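Local coordinates for protein acetamidase (Bacillus halodurans, PDB 2II1) that binds calcium ions and probably hydrolyses carbon-nitrogen bonds other than peptide bonds in linear amides, at residues D73-I79 with L205-K211. Where two conformers were deposited one is given. Residue numbers count along the deposited sequence, not the author numbering.
Sequences DMLEIEI and LKVNVKK
A salt bridge closes one end of this antiparallel strand pair: NZ of K211 lies 2.5 Å from OD2 of D73, a very short separation, and the position of that oxygen is less certain. D73 points its CB toward 205-211 just before its strand begins, and its carboxylate also accepts the backbone NH of R70, while the long K211 side chain curls back to deliver its ammonium. From there six backbone hydrogen bonds run in reciprocal pairs: M74 N to K210 O and K210 N to M74 O (both 2.9 Å), E76 N to N208 O and N208 N to E76 O (both 2.8 Å), then E78 N to K206 O (2.9 Å) and K206 N to E78 O (3.0 Å). Between side chains, ND2 of N208 (chi1 m) donates to OE1 of E76 (chi1 t) at 2.9 Å, though the place of ND2 is less sure. All strand residues keep extended phi/psi values; the axes of 74-79 and 205-210 approach to 4.6 Å, their N-to-C directions 155° apart. Strands 74-84 and 201-210 are neighbours inside a large mixed sheet, flanked by 166-170 beyond the first and 28-34 beyond the second; the pair thus joins distant parts of the acetamidase/formamidase chain. In the non-hydrogen-bonded pairs L75–V209, I77–V207 and I79–L205, branched aliphatic side chains share one face: CD2 of L75 meets CG2 of V207 at 3.9 Å, and CG2 of I77 meets CB of L205 at 3.9 Å. L75, V207 and V209 touch V66 of strand 60-67, while L205 and V207 meet strand 28-34. The other face is more polar and partly exposed, which suits E76, E78, N208 and K206, whereas selenomethionine M74 is buried against F215 and L217, its CG 3.9 Å from CB of K210.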
loop_
_atom_site.group_PDB
_atom_site.type_symbol
_atom_site.label_atom_id
_atom_site.label_comp_id
_atom_site.label_asym_id
_atom_site.label_seq_id
_atom_site.Cartn_x
_atom_site.Cartn_y
_atom_site.Cartn_z
ATOM N N ASP A 73 -11.712 12.243 24.902
ATOM C CA ASP A 73 -11.651 13.234 23.819
ATOM C C ASP A 73 -10.659 12.724 22.764
ATOM O O ASP A 73 -10.024 11.689 22.933
ATOM C CB ASP A 73 -11.191 14.624 24.334
ATOM C CG ASP A 73 -12.172 15.264 25.344
ATOM O OD1 ASP A 73 -13.209 14.664 25.676
ATOM O OD2 ASP A 73 -11.893 16.379 25.838
HETATM N N MSE A 74 -10.556 13.462 21.675
HETATM C CA MSE A 74 -9.476 13.290 20.730
HETATM C C MSE A 74 -8.837 14.626 20.430
HETATM O O MSE A 74 -9.441 15.691 20.678
HETATM C CB MSE A 74 -9.942 12.568 19.449
HETATM C CG MSE A 74 -11.222 13.020 18.812
HETATM SE SE MSE A 74 -11.370 12.280 16.965
HETATM C CE MSE A 74 -12.413 13.763 16.158
ATOM N N LEU A 75 -7.588 14.592 19.966
ATOM C CA LEU A 75 -6.967 15.816 19.474
ATOM C C LEU A 75 -7.155 15.857 17.988
ATOM O O LEU A 75 -7.020 14.826 17.303
ATOM C CB LEU A 75 -5.480 15.870 19.787
ATOM C CG LEU A 75 -5.080 16.048 21.250
ATOM C CD1 LEU A 75 -3.588 16.116 21.302
ATOM C CD2 LEU A 75 -5.710 17.295 21.894
ATOM N N GLU A 76 -7.479 17.046 17.502
ATOM C CA GLU A 76 -7.503 17.351 16.082
ATOM C C GLU A 76 -6.308 18.255 15.776
ATOM O O GLU A 76 -6.250 19.386 16.229
ATOM C CB GLU A 76 -8.815 18.032 15.704
ATOM C CG GLU A 76 -8.868 18.470 14.257
ATOM C CD GLU A 76 -10.113 19.244 13.938
ATOM O OE1 GLU A 76 -10.162 20.437 14.273
ATOM O OE2 GLU A 76 -11.035 18.665 13.358
ATOM N N ILE A 77 -5.337 17.737 15.038
ATOM C CA ILE A 77 -4.060 18.420 14.884
ATOM C C ILE A 77 -3.783 18.733 13.419
ATOM O O ILE A 77 -3.583 17.839 12.598
ATOM C CB ILE A 77 -2.889 17.607 15.442
ATOM C CG1 ILE A 77 -3.176 17.209 16.900
ATOM C CG2 ILE A 77 -1.588 18.434 15.272
ATOM C CD1 ILE A 77 -2.569 15.868 17.342
ATOM N N GLU A 78 -3.767 20.026 13.124
ATOM C CA GLU A 78 -3.587 20.524 11.781
ATOM C C GLU A 78 -2.122 20.868 11.542
ATOM O O GLU A 78 -1.583 21.769 12.169
ATOM C CB GLU A 78 -4.480 21.743 11.628
ATOM C CG GLU A 78 -5.983 21.378 11.895
ATOM C CD GLU A 78 -6.760 22.435 12.682
ATOM O OE1 GLU A 78 -7.347 23.349 12.047
ATOM O OE2 GLU A 78 -6.810 22.326 13.933
ATOM N N ILE A 79 -1.468 20.130 10.657
ATOM C CA ILE A 79 -0.041 20.377 10.335
ATOM C C ILE A 79 -0.027 21.565 9.367
ATOM O O ILE A 79 -0.435 21.444 8.208
ATOM C CB ILE A 79 0.699 19.127 9.722
ATOM C CG1 ILE A 79 0.484 17.872 10.578
ATOM C CG2 ILE A 79 2.200 19.362 9.594
ATOM C CD1 ILE A 79 1.022 17.968 12.028
ATOM N N LEU A 205 1.928 23.567 14.139
ATOM C CA LEU A 205 0.631 22.918 14.131
ATOM C C LEU A 205 -0.393 23.728 14.925
ATOM O O LEU A 205 -0.021 24.537 15.779
ATOM C CB LEU A 205 0.777 21.489 14.680
ATOM C CG LEU A 205 1.375 21.248 16.068
ATOM C CD1 LEU A 205 0.353 21.423 17.165
ATOM C CD2 LEU A 205 1.930 19.870 16.187
ATOM N N LYS A 206 -1.672 23.510 14.630
ATOM C CA LYS A 206 -2.772 23.966 15.483
ATOM C C LYS A 206 -3.414 22.753 16.175
ATOM O O LYS A 206 -3.734 21.710 15.524
ATOM C CB LYS A 206 -3.800 24.715 14.629
ATOM C CG LYS A 206 -4.954 25.335 15.414
ATOM C CD LYS A 206 -5.814 26.252 14.525
ATOM C CE LYS A 206 -7.212 26.498 15.153
ATOM N NZ LYS A 206 -7.855 27.753 14.650
ATOM N N VAL A 207 -3.588 22.851 17.491
ATOM C CA VAL A 207 -4.134 21.745 18.255
ATOM C C VAL A 207 -5.556 22.052 18.751
ATOM O O VAL A 207 -5.766 23.033 19.494
ATOM C CB VAL A 207 -3.177 21.324 19.412
ATOM C CG1 VAL A 207 -2.798 22.518 20.290
ATOM C CG2 VAL A 207 -3.798 20.199 20.234
ATOM N N ASN A 208 -6.529 21.222 18.333
ATOM C CA ASN A 208 -7.917 21.364 18.783
ATOM C C ASN A 208 -8.339 20.178 19.611
ATOM O O ASN A 208 -7.901 19.051 19.372
ATOM C CB ASN A 208 -8.893 21.540 17.619
ATOM C CG ASN A 208 -8.563 22.727 16.761
ATOM O OD1 ASN A 208 -8.250 23.803 17.257
ATOM N ND2 ASN A 208 -8.625 22.536 15.454
ATOM N N VAL A 209 -9.172 20.445 20.618
ATOM C CA VAL A 209 -9.721 19.393 21.466
ATOM C C VAL A 209 -11.105 19.107 20.925
ATOM O O VAL A 209 -11.883 20.040 20.664
ATOM C CB VAL A 209 -9.788 19.802 22.931
ATOM C CG1 VAL A 209 -10.580 18.759 23.742
ATOM C CG2 VAL A 209 -8.402 19.965 23.488
ATOM N N LYS A 210 -11.372 17.829 20.672
ATOM C CA LYS A 210 -12.675 17.385 20.209
ATOM C C LYS A 210 -13.244 16.494 21.297
ATOM O O LYS A 210 -12.591 15.561 21.750
ATOM C CB LYS A 210 -12.606 16.644 18.862
ATOM C CG LYS A 210 -12.166 17.497 17.679
ATOM C CD LYS A 210 -13.165 18.604 17.342
ATOM C CE LYS A 210 -12.467 19.948 17.163
ATOM N NZ LYS A 210 -13.266 21.110 17.696
ATOM N N LYS A 211 -14.470 16.798 21.711
ATOM C CA LYS A 211 -15.073 16.160 22.855
ATOM C C LYS A 211 -15.755 14.847 22.530
ATOM O O LYS A 211 -16.018 14.059 23.438
ATOM C CB LYS A 211 -16.025 17.140 23.546
ATOM C CG LYS A 211 -15.256 18.257 24.222
ATOM C CD LYS A 211 -14.746 17.775 25.573
ATOM C CE LYS A 211 -13.615 18.615 26.144
ATOM N NZ LYS A 211 -13.052 17.943 27.360
#